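Local coordinates for protein antigen 43 (Escherichia coli, PDB 4KH3) that probably mediates self-association of bacterial cells, promoting aggregation and biofilm formation, through the beta-helical passenger domain of an autotransporter, at residues A[25-28]-A[29-33]; A[157-160]-A[161-165]; A[357-361]-A[362-366]; A[424-428]-A[429-433]; A[482-485]-A[486-490]. All blocks are in the same frame, centred on the assembly; numbering follows the deposited sequence.

Contact 1. Residues A[25-28]-A[29-33]; sequences QFVS and GTANG
Strands 25-27 and 30-32 run into a corner that V27 and A31 fill from the inside: the chain bends through S28 and G29, so that the two short axes make an angle of 126° and come no nearer than 7.8 Å. V27 packs with both of its methyls, one on the turn and one on the second strand. Its CG1, anti to the backbone N (chi1 -172°), lies against the turn itself, 3.2 Å from G29 O. The other methyl, CG2, reaches across to the second strand and meets A31 CB at 3.8 Å. A31 CB is shared with Q25, two residues before V27 on the same inward side. The Q25 chain runs out extended and brings its carboxamide up to this methyl, which stands off the amide plane and to one side, nearer OE1 than the middle of the group, with OE1 3.8 Å from A31 CB. That polar end is buried but not left without a partner, since OE1 accepts a hydrogen bond from Q53 NE2 in the adjoining coil, which helps to fix the amide's rotation. Strand 24-27 pairs in parallel with strands 5-8 and 52-55, and strand 30-32 with strands 13-15 and 60-62, as expected of a parallel beta-helix. On the outside F26 stacks with W54, while N32 bonds with N15 and N63 in the coils next to it.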
loop_
_atom_site.group_PDB
_atom_site.type_symbol
_atom_site.label_atom_id
_atom_site.label_comp_id
_atom_site.label_asym_id
_atom_site.label_seq_id
_atom_site.Cartn_x
_atom_site.Cartn_y
_atom_site.Cartn_z
ATOM N N GLN A 25 6.818 -13.955 -47.900
ATOM C CA GLN A 25 7.783 -15.043 -47.937
ATOM C C GLN A 25 7.156 -16.207 -47.210
ATOM O O GLN A 25 6.832 -16.100 -46.028
ATOM C CB GLN A 25 9.086 -14.645 -47.260
ATOM C CG GLN A 25 10.092 -15.791 -47.103
ATOM C CD GLN A 25 11.361 -15.331 -46.395
ATOM O OE1 GLN A 25 11.332 -14.942 -45.225
ATOM N NE2 GLN A 25 12.472 -15.341 -47.112
ATOM N N PHE A 26 6.951 -17.309 -47.920
ATOM C CA PHE A 26 6.335 -18.485 -47.326
ATOM C C PHE A 26 7.417 -19.505 -47.001
ATOM O O PHE A 26 8.043 -20.078 -47.896
ATOM C CB PHE A 26 5.295 -19.094 -48.269
ATOM C CG PHE A 26 4.203 -18.148 -48.662
ATOM C CD1 PHE A 26 3.152 -17.878 -47.792
ATOM C CD2 PHE A 26 4.207 -17.544 -49.919
ATOM C CE1 PHE A 26 2.120 -17.005 -48.157
ATOM C CE2 PHE A 26 3.185 -16.670 -50.298
ATOM C CZ PHE A 26 2.138 -16.400 -49.415
ATOM N N VAL A 27 7.642 -19.730 -45.713
ATOM C CA VAL A 27 8.775 -20.539 -45.289
ATOM C C VAL A 27 8.322 -21.898 -44.807
ATOM O O VAL A 27 7.614 -22.009 -43.803
ATOM C CB VAL A 27 9.559 -19.860 -44.167
ATOM C CG1 VAL A 27 10.840 -20.622 -43.890
ATOM C CG2 VAL A 27 9.842 -18.414 -44.526
ATOM N N SER A 28 8.724 -22.928 -45.544
ATOM C CA SER A 28 8.492 -24.294 -45.130
ATOM C C SER A 28 9.831 -24.904 -44.736
ATOM O O SER A 28 9.892 -25.945 -44.079
ATOM C CB SER A 28 7.832 -25.094 -46.256
ATOM O OG SER A 28 6.459 -24.764 -46.365
ATOM N N GLY A 29 10.906 -24.253 -45.154
ATOM C CA GLY A 29 12.237 -24.640 -44.728
ATOM C C GLY A 29 12.713 -23.671 -43.668
ATOM O O GLY A 29 11.986 -23.380 -42.716
ATOM N N THR A 30 13.931 -23.168 -43.828
ATOM C CA THR A 30 14.476 -22.220 -42.877
ATOM C C THR A 30 14.815 -20.900 -43.550
ATOM O O THR A 30 15.490 -20.869 -44.578
ATOM C CB THR A 30 15.734 -22.774 -42.181
ATOM O OG1 THR A 30 15.369 -23.888 -41.369
ATOM C CG2 THR A 30 16.362 -21.719 -41.296
ATOM N N ALA A 31 14.322 -19.817 -42.963
ATOM C CA ALA A 31 14.685 -18.474 -43.363
ATOM C C ALA A 31 15.439 -17.813 -42.213
ATOM O O ALA A 31 14.912 -17.682 -41.107
ATOM C CB ALA A 31 13.441 -17.671 -43.723
ATOM N N ASN A 32 16.668 -17.391 -42.483
ATOM C CA ASN A 32 17.539 -16.831 -41.462
ATOM C C ASN A 32 17.888 -15.371 -41.721
ATOM O O ASN A 32 18.380 -15.018 -42.792
ATOM C CB ASN A 32 18.823 -17.669 -41.345
ATOM C CG ASN A 32 19.730 -17.201 -40.216
ATOM O OD1 ASN A 32 19.364 -17.278 -39.045
ATOM N ND2 ASN A 32 20.919 -16.718 -40.559
ATOM N N GLY A 33 17.617 -14.515 -40.746
ATOM C CA GLY A 33 18.108 -13.149 -40.793
ATOM C C GLY A 33 17.339 -12.221 -41.705
ATOM O O GLY A 33 17.821 -11.144 -42.056
#

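Contact 2. Residues A[157-160]-A[161-165]; sequences QMVG and GTAES
At G160 and G161 the chain turns from strand 157-159 into strand 162-164, whose axes approach to 7.6 Å at an angle of 124°, with V159 and A163 facing one another inside the bend. The two methyls of V159 divide the work. CG1 rests on the glycine backbone, 3.5 Å from G161 O, while CG2 makes a looser apolar contact with A163 CB at 4.1 Å. With CG anti to the backbone N (chi1 -177°) and an extended chain, Q157 brings its carboxamide alongside the same alanine. The methyl stands off the amide plane, offset from its middle: A163 CB is 4.1 Å from OE1 and 4.2 Å from NE2. Both ends of this buried amide have partners in adjacent coils, NE2 donating to Q127 OE1 and OE1 accepting from Q174 NE2, so its rotation is settled from two sides. At the turn, G160 O is also hydrogen-bonded, to S179 OG. Through the bonds that link Q127, Q157 and Q174, the corner forms one rung of an inward-facing glutamine ladder running along the axis, comparable to the asparagine ladders of pectate lyase-like beta-helices.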
loop_
_atom_site.group_PDB
_atom_site.type_symbol
_atom_site.label_atom_id
_atom_site.label_comp_id
_atom_site.label_asym_id
_atom_site.label_seq_id
_atom_site.Cartn_x
_atom_site.Cartn_y
_atom_site.Cartn_z
ATOM N N GLN A 157 2.673 -7.197 -20.351
ATOM C CA GLN A 157 2.098 -8.477 -20.746
ATOM C C GLN A 157 0.640 -8.515 -20.351
ATOM O O GLN A 157 0.304 -8.214 -19.208
ATOM C CB GLN A 157 2.830 -9.624 -20.053
ATOM C CG GLN A 157 2.370 -11.024 -20.446
ATOM C CD GLN A 157 3.083 -12.102 -19.641
ATOM O OE1 GLN A 157 3.074 -12.072 -18.407
ATOM N NE2 GLN A 157 3.716 -13.047 -20.334
ATOM N N MET A 158 -0.225 -8.880 -21.295
ATOM C CA MET A 158 -1.637 -9.096 -20.988
ATOM C C MET A 158 -1.957 -10.565 -21.090
ATOM O O MET A 158 -1.611 -11.220 -22.076
ATOM C CB MET A 158 -2.533 -8.326 -21.950
ATOM C CG MET A 158 -2.130 -6.873 -22.087
ATOM S SD MET A 158 -2.475 -5.773 -20.688
ATOM C CE MET A 158 -0.820 -5.150 -20.345
ATOM N N VAL A 159 -2.642 -11.080 -20.080
ATOM C CA VAL A 159 -2.910 -12.498 -20.022
ATOM C C VAL A 159 -4.397 -12.806 -20.103
ATOM O O VAL A 159 -5.136 -12.639 -19.129
ATOM C CB VAL A 159 -2.336 -13.120 -18.740
ATOM C CG1 VAL A 159 -2.340 -14.642 -18.852
ATOM C CG2 VAL A 159 -0.938 -12.590 -18.469
ATOM N N GLY A 160 -4.820 -13.278 -21.269
ATOM C CA GLY A 160 -6.166 -13.772 -21.453
ATOM C C GLY A 160 -6.132 -15.278 -21.484
ATOM O O GLY A 160 -7.129 -15.942 -21.180
ATOM N N GLY A 161 -4.967 -15.813 -21.844
ATOM C CA GLY A 161 -4.718 -17.242 -21.799
ATOM C C GLY A 161 -3.924 -17.634 -20.563
ATOM O O GLY A 161 -4.374 -17.445 -19.440
ATOM N N THR A 162 -2.734 -18.186 -20.766
ATOM C CA THR A 162 -1.942 -18.670 -19.650
ATOM C C THR A 162 -0.497 -18.175 -19.704
ATOM O O THR A 162 0.161 -18.220 -20.752
ATOM C CB THR A 162 -1.962 -20.219 -19.590
ATOM O OG1 THR A 162 -3.313 -20.663 -19.461
ATOM C CG2 THR A 162 -1.168 -20.736 -18.392
ATOM N N ALA A 163 -0.011 -17.698 -18.566
ATOM C CA ALA A 163 1.387 -17.307 -18.444
ATOM C C ALA A 163 2.034 -18.130 -17.332
ATOM O O ALA A 163 1.498 -18.238 -16.226
ATOM C CB ALA A 163 1.498 -15.821 -18.151
ATOM N N GLU A 164 3.173 -18.732 -17.639
ATOM C CA GLU A 164 3.915 -19.512 -16.659
ATOM C C GLU A 164 5.330 -18.992 -16.502
ATOM O O GLU A 164 5.955 -18.587 -17.475
ATOM C CB GLU A 164 3.965 -20.984 -17.076
ATOM C CG GLU A 164 2.622 -21.675 -16.989
ATOM C CD GLU A 164 2.601 -23.002 -17.726
ATOM O OE1 GLU A 164 1.578 -23.716 -17.653
ATOM O OE2 GLU A 164 3.610 -23.315 -18.391
ATOM N N SER A 165 5.834 -19.034 -15.274
ATOM C CA SER A 165 7.230 -18.708 -14.976
ATOM C C SER A 165 7.576 -17.330 -15.500
ATOM O O SER A 165 8.497 -17.158 -16.300
ATOM C CB SER A 165 8.181 -19.756 -15.565
ATOM O OG SER A 165 7.862 -21.051 -15.089
#

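Contact 3. Residues A[357-361]-A[362-366]; sequences FSIGG and GQADA
I359 and A364 lie side by side on one face of a tight antiparallel ladder, with S358, Q363 and D365 on the other. The apolar pair sits at a non-hydrogen-bonded position, and its contact is light, I359 CG1 standing 4.4 Å from A364 CB; F375 of strand 374-377 touches both. On the polar face S358 and D365 are joined by a pair of backbone hydrogen bonds. S358 OG, set between its own N and carbonyl carbon (chi1 70°), lies alongside D365 CB at 3.9 Å and binds a water at 2.6 Å. The same water donates to Q363 O, which also takes the N-H of G360, so two donors grip that carbonyl. These strands make a beta hairpin closed by a type I' turn from G360 to Q363, with G361 and G362 at its tip, both at positive phi. Q363, bent at chi2 (-79°), keeps the root of its side chain against the turn, CB lying 3.5 Å from G360 O and CG 3.8 Å from G361 O, while its N donates to G360 O. At the open end F357 meets the second strand by its CB, 3.3 Å from A366 O, while its ring leads off to pack on V347 and L367. A366 O is held besides by R351 NH1. Strand 356-360 pairs antiparallel with 346-350 as well, whereas 363-370 lies parallel to 382-389.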
loop_
_atom_site.group_PDB
_atom_site.type_symbol
_atom_site.label_atom_id
_atom_site.label_comp_id
_atom_site.label_asym_id
_atom_site.label_seq_id
_atom_site.Cartn_x
_atom_site.Cartn_y
_atom_site.Cartn_z
ATOM N N PHE A 357 -5.891 1.179 30.591
ATOM C CA PHE A 357 -6.524 2.404 30.132
ATOM C C PHE A 357 -7.889 2.071 29.559
ATOM O O PHE A 357 -8.188 0.909 29.266
ATOM C CB PHE A 357 -5.649 3.117 29.100
ATOM C CG PHE A 357 -5.458 2.341 27.837
ATOM C CD1 PHE A 357 -4.456 1.397 27.738
ATOM C CD2 PHE A 357 -6.291 2.549 26.750
ATOM C CE1 PHE A 357 -4.281 0.676 26.574
ATOM C CE2 PHE A 357 -6.116 1.830 25.586
ATOM C CZ PHE A 357 -5.109 0.896 25.499
ATOM N N SER A 358 -8.723 3.085 29.394
ATOM C CA SER A 358 -10.065 2.833 28.890
ATOM C C SER A 358 -10.731 4.075 28.352
ATOM O O SER A 358 -10.400 5.200 28.731
ATOM C CB SER A 358 -10.954 2.214 29.973
ATOM O OG SER A 358 -11.246 3.163 30.982
ATOM N N ILE A 359 -11.672 3.846 27.448
ATOM C CA ILE A 359 -12.553 4.875 26.956
ATOM C C ILE A 359 -13.911 4.197 26.937
ATOM O O ILE A 359 -14.005 3.032 26.571
ATOM C CB ILE A 359 -12.184 5.303 25.533
ATOM C CG1 ILE A 359 -10.684 5.575 25.429
ATOM C CG2 ILE A 359 -12.991 6.533 25.109
ATOM C CD1 ILE A 359 -10.257 6.107 24.086
ATOM N N GLY A 360 -14.953 4.908 27.348
ATOM C CA GLY A 360 -16.284 4.330 27.434
ATOM C C GLY A 360 -17.291 5.312 27.999
ATOM O O GLY A 360 -17.016 5.983 28.996
ATOM N N GLY A 361 -18.449 5.411 27.354
ATOM C CA GLY A 361 -19.475 6.354 27.760
ATOM C C GLY A 361 -18.966 7.787 27.846
ATOM O O GLY A 361 -19.357 8.546 28.742
ATOM N N GLY A 362 -18.079 8.152 26.925
ATOM C CA GLY A 362 -17.528 9.495 26.879
ATOM C C GLY A 362 -16.498 9.798 27.952
ATOM O O GLY A 362 -16.160 10.960 28.163
ATOM N N GLN A 363 -15.999 8.764 28.629
ATOM C CA GLN A 363 -14.970 8.939 29.649
ATOM C C GLN A 363 -13.687 8.218 29.256
ATOM O O GLN A 363 -13.686 7.007 29.037
ATOM C CB GLN A 363 -15.439 8.419 31.018
ATOM C CG GLN A 363 -16.765 8.991 31.500
ATOM C CD GLN A 363 -16.635 10.388 32.085
ATOM O OE1 GLN A 363 -15.872 10.615 33.028
ATOM N NE2 GLN A 363 -17.386 11.334 31.526
ATOM N N ALA A 364 -12.593 8.968 29.182
ATOM C CA ALA A 364 -11.287 8.393 28.918
ATOM C C ALA A 364 -10.509 8.350 30.218
ATOM O O ALA A 364 -10.585 9.279 31.026
ATOM C CB ALA A 364 -10.546 9.220 27.885
ATOM N N ASP A 365 -9.759 7.274 30.425
ATOM C CA ASP A 365 -8.983 7.149 31.642
ATOM C C ASP A 365 -7.622 6.544 31.361
ATOM O O ASP A 365 -7.521 5.430 30.843
ATOM C CB ASP A 365 -9.721 6.306 32.696
ATOM C CG ASP A 365 -8.890 6.102 33.969
ATOM O OD1 ASP A 365 -8.422 7.108 34.554
ATOM O OD2 ASP A 365 -8.681 4.935 34.376
ATOM N N ALA A 366 -6.585 7.304 31.705
ATOM C CA ALA A 366 -5.209 6.830 31.692
ATOM C C ALA A 366 -4.677 6.535 30.281
ATOM O O ALA A 366 -3.831 5.664 30.094
ATOM C CB ALA A 366 -5.051 5.631 32.612
HETATM O O HOH W 1 -13.015 5.014 30.711
#

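Contact 4. Residues A[424-428]-A[429-433]; sequences LTIRE and GDALL
One corner of a beta-helix coil is formed here, where I426 and A431 pack across the bend between strands 423-426 and 431-434. Their CA atoms are 7.0 Å apart, and the gap is bridged by side chains alone. I426 does this with CG1, which lies beside its backbone N (chi1 -71°) and comes to 3.6 Å from A431 CB, a close methylene-to-methyl contact. CG2, beside the carbonyl carbon, faces the turn more loosely, 4.2 Å from G429 O. The turn runs through R427, E428 and G429, where a CB on the glycine would clash with E428 O, and its charged side chains, like that of D430, are on the solvent side. D430 OD1 nevertheless has a partner, accepting a hydrogen bond from T451 N, and N407 OD1 receives the N-H of R427; both tie the bend to adjacent coils. Strand 423-426 lies in parallel between 403-407 and 443-446, and strand 431-434 between 410-414 and 451-455. L452, from the last of these, touches both I426 and A431, while L406 reaches I426.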
loop_
_atom_site.group_PDB
_atom_site.type_symbol
_atom_site.label_atom_id
_atom_site.label_comp_id
_atom_site.label_asym_id
_atom_site.label_seq_id
_atom_site.Cartn_x
_atom_site.Cartn_y
_atom_site.Cartn_z
ATOM N N LEU A 424 -2.882 20.374 35.044
ATOM C CA LEU A 424 -2.209 20.222 33.760
ATOM C C LEU A 424 -0.708 20.385 33.996
ATOM O O LEU A 424 -0.266 21.410 34.501
ATOM C CB LEU A 424 -2.717 21.278 32.783
ATOM C CG LEU A 424 -2.082 21.326 31.394
ATOM C CD1 LEU A 424 -2.231 19.986 30.711
ATOM C CD2 LEU A 424 -2.707 22.434 30.545
ATOM N N THR A 425 0.081 19.375 33.655
ATOM C CA THR A 425 1.487 19.391 34.038
ATOM C C THR A 425 2.443 19.046 32.898
ATOM O O THR A 425 2.224 18.097 32.146
ATOM C CB THR A 425 1.773 18.474 35.264
ATOM O OG1 THR A 425 3.152 18.579 35.629
ATOM C CG2 THR A 425 1.476 17.025 34.950
ATOM N N ILE A 426 3.501 19.843 32.789
ATOM C CA ILE A 426 4.580 19.603 31.843
ATOM C C ILE A 426 5.844 19.341 32.649
ATOM O O ILE A 426 6.288 20.194 33.410
ATOM C CB ILE A 426 4.797 20.810 30.912
ATOM C CG1 ILE A 426 3.634 20.940 29.927
ATOM C CG2 ILE A 426 6.121 20.673 30.147
ATOM C CD1 ILE A 426 2.364 21.518 30.497
ATOM N N ARG A 427 6.420 18.159 32.495
ATOM C CA ARG A 427 7.501 17.754 33.375
ATOM C C ARG A 427 8.842 17.525 32.673
ATOM O O ARG A 427 9.886 17.435 33.325
ATOM C CB ARG A 427 7.086 16.494 34.124
ATOM C CG ARG A 427 5.779 16.654 34.879
ATOM C CD ARG A 427 5.440 15.409 35.684
ATOM N NE ARG A 427 6.537 15.025 36.566
ATOM C CZ ARG A 427 6.924 13.771 36.768
ATOM N NH1 ARG A 427 6.297 12.775 36.155
ATOM N NH2 ARG A 427 7.937 13.509 37.583
ATOM N N GLU A 428 8.818 17.455 31.348
ATOM C CA GLU A 428 9.965 16.956 30.595
ATOM C C GLU A 428 9.819 17.321 29.116
ATOM O O GLU A 428 8.775 17.089 28.518
ATOM C CB GLU A 428 10.031 15.437 30.767
ATOM C CG GLU A 428 11.253 14.751 30.196
ATOM C CD GLU A 428 11.175 13.237 30.356
ATOM O OE1 GLU A 428 10.242 12.760 31.044
ATOM O OE2 GLU A 428 12.037 12.523 29.795
ATOM N N GLY A 429 10.859 17.906 28.530
ATOM C CA GLY A 429 10.805 18.356 27.149
ATOM C C GLY A 429 9.856 19.519 26.891
ATOM O O GLY A 429 9.543 20.305 27.780
ATOM N N ASP A 430 9.405 19.635 25.650
ATOM C CA ASP A 430 8.593 20.765 25.238
ATOM C C ASP A 430 7.132 20.361 25.168
ATOM O O ASP A 430 6.814 19.177 25.094
ATOM C CB ASP A 430 9.023 21.240 23.848
ATOM C CG ASP A 430 10.379 21.924 23.846
ATOM O OD1 ASP A 430 10.958 22.166 24.930
ATOM O OD2 ASP A 430 10.856 22.246 22.740
ATOM N N ALA A 431 6.247 21.351 25.166
ATOM C CA ALA A 431 4.829 21.095 24.986
ATOM C C ALA A 431 4.171 22.280 24.292
ATOM O O ALA A 431 4.628 23.412 24.424
ATOM C CB ALA A 431 4.161 20.808 26.327
ATOM N N LEU A 432 3.110 22.018 23.537
ATOM C CA LEU A 432 2.365 23.083 22.876
ATOM C C LEU A 432 0.893 22.970 23.228
ATOM O O LEU A 432 0.282 21.927 23.026
ATOM C CB LEU A 432 2.535 23.021 21.351
ATOM C CG LEU A 432 1.762 24.074 20.548
ATOM C CD1 LEU A 432 2.211 25.461 20.946
ATOM C CD2 LEU A 432 1.912 23.889 19.027
ATOM N N LEU A 433 0.336 24.044 23.773
ATOM C CA LEU A 433 -1.098 24.152 23.971
ATOM C C LEU A 433 -1.539 25.258 23.051
ATOM O O LEU A 433 -1.022 26.369 23.130
ATOM C CB LEU A 433 -1.424 24.511 25.414
ATOM C CG LEU A 433 -2.810 25.079 25.712
ATOM C CD1 LEU A 433 -3.886 24.064 25.433
ATOM C CD2 LEU A 433 -2.881 25.526 27.159
#

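Contact 5. Residues A[482-485]-A[486-490]; sequences VIAQ and RGTAL
The flat group that matters is the peptide carbonyl of Q485, and T488 meets it end-on, over neither of its faces. T488 OG1 donates to Q485 O over 2.6 Å, with a C=O...O angle of 166°. The threonine methyl sits beside this bond, CG2 being 3.2 Å from the same Q485 O. T488 can reach back because its OG1 lies between its own N and carbonyl carbon (chi1 62°), on the inner side of the bend. The bond closes the loop over R486 and G487, and T488 OG1 also lies 4.0 Å from A484 CB. The ends of the two segments are joined by an apolar contact, V482 CG1 to L490 CD2 at 4.4 Å, which is loose and made by the methyls alone. The end-to-end directions of 482-485 and 486-490 are 147° apart. This is the edge of the structure near the C-terminus, and most of the contact lies at the surface. Strand 477-484 pairs in parallel with 463-466 and 501-502, and strand 488-493, outermost in its row, pairs in parallel with strand 469-474. L466 touches T488 and L490, and I502 touches V482 and L490.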
loop_
_atom_site.group_PDB
_atom_site.type_symbol
_atom_site.label_atom_id
_atom_site.label_comp_id
_atom_site.label_asym_id
_atom_site.label_seq_id
_atom_site.Cartn_x
_atom_site.Cartn_y
_atom_site.Cartn_z
ATOM N N VAL A 482 0.755 33.760 37.590
ATOM C CA VAL A 482 1.993 33.050 37.310
ATOM C C VAL A 482 2.897 33.103 38.533
ATOM O O VAL A 482 3.302 34.174 38.967
ATOM C CB VAL A 482 2.726 33.613 36.098
ATOM C CG1 VAL A 482 3.920 32.729 35.760
ATOM C CG2 VAL A 482 1.781 33.704 34.922
ATOM N N ILE A 483 3.194 31.937 39.089
ATOM C CA ILE A 483 4.028 31.833 40.262
ATOM C C ILE A 483 5.361 31.201 39.881
ATOM O O ILE A 483 5.461 29.978 39.747
ATOM C CB ILE A 483 3.332 30.996 41.341
ATOM C CG1 ILE A 483 1.955 31.585 41.636
ATOM C CG2 ILE A 483 4.186 30.905 42.612
ATOM C CD1 ILE A 483 1.119 30.722 42.535
ATOM N N ALA A 484 6.380 32.044 39.715
ATOM C CA ALA A 484 7.689 31.608 39.214
ATOM C C ALA A 484 8.733 31.336 40.290
ATOM O O ALA A 484 8.666 31.852 41.406
ATOM C CB ALA A 484 8.237 32.611 38.205
ATOM N N GLN A 485 9.708 30.517 39.923
ATOM C CA GLN A 485 10.820 30.195 40.792
ATOM C C GLN A 485 12.097 30.337 39.993
ATOM O O GLN A 485 12.056 30.513 38.773
ATOM C CB GLN A 485 10.704 28.762 41.281
ATOM C CG GLN A 485 9.447 28.466 42.055
ATOM C CD GLN A 485 9.278 26.988 42.285
ATOM O OE1 GLN A 485 8.176 26.511 42.553
ATOM N NE2 GLN A 485 10.377 26.245 42.178
ATOM N N ARG A 486 13.232 30.248 40.677
ATOM C CA ARG A 486 14.517 30.365 40.006
ATOM C C ARG A 486 14.675 29.264 38.956
ATOM O O ARG A 486 14.100 28.182 39.078
ATOM C CB ARG A 486 15.651 30.298 41.026
ATOM C CG ARG A 486 15.800 28.948 41.693
ATOM C CD ARG A 486 16.201 29.090 43.153
ATOM N NE ARG A 486 16.893 27.904 43.649
ATOM C CZ ARG A 486 17.282 27.744 44.910
ATOM N NH1 ARG A 486 17.030 28.699 45.801
ATOM N NH2 ARG A 486 17.913 26.632 45.279
ATOM N N GLY A 487 15.449 29.547 37.919
ATOM C CA GLY A 487 15.671 28.585 36.861
ATOM C C GLY A 487 14.620 28.667 35.772
ATOM O O GLY A 487 14.478 27.737 34.988
ATOM N N THR A 488 13.895 29.783 35.713
ATOM C CA THR A 488 12.805 29.922 34.759
ATOM C C THR A 488 12.885 31.181 33.914
ATOM O O THR A 488 13.646 32.101 34.202
ATOM C CB THR A 488 11.435 29.941 35.454
ATOM O OG1 THR A 488 11.364 31.071 36.340
ATOM C CG2 THR A 488 11.222 28.667 36.236
ATOM N N ALA A 489 12.071 31.197 32.867
ATOM C CA ALA A 489 11.933 32.345 31.997
ATOM C C ALA A 489 10.482 32.402 31.540
ATOM O O ALA A 489 9.882 31.381 31.229
ATOM C CB ALA A 489 12.871 32.227 30.806
ATOM N N LEU A 490 9.911 33.594 31.528
ATOM C CA LEU A 490 8.543 33.764 31.092
ATOM C C LEU A 490 8.536 34.747 29.949
ATOM O O LEU A 490 8.985 35.875 30.113
ATOM C CB LEU A 490 7.683 34.315 32.229
ATOM C CG LEU A 490 6.290 34.772 31.772
ATOM C CD1 LEU A 490 5.447 33.588 31.310
ATOM C CD2 LEU A 490 5.566 35.554 32.855
#

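In the fold
All five contacts bend the chain sharply between successive strands, and none touches another. Contacts 1 and 2 are buried repeats of one design, valine against alanine with an inward glutamine bonded to glutamines of neighbouring coils, although their centres lie 28 Å apart. Contact 4 keeps the corner but has a purely apolar interior of isoleucine and alanine, with charges on the outer turn. Contact 5, the most exposed and about 15 Å from contact 4 between centres, adds a threonine hydroxyl bonded to a main-chain carbonyl to a loose valine-leucine contact. Contact 3 differs in kind: it is a hairpin held by main-chain bonds, one of the antiparallel excursions from the mainly parallel coiling.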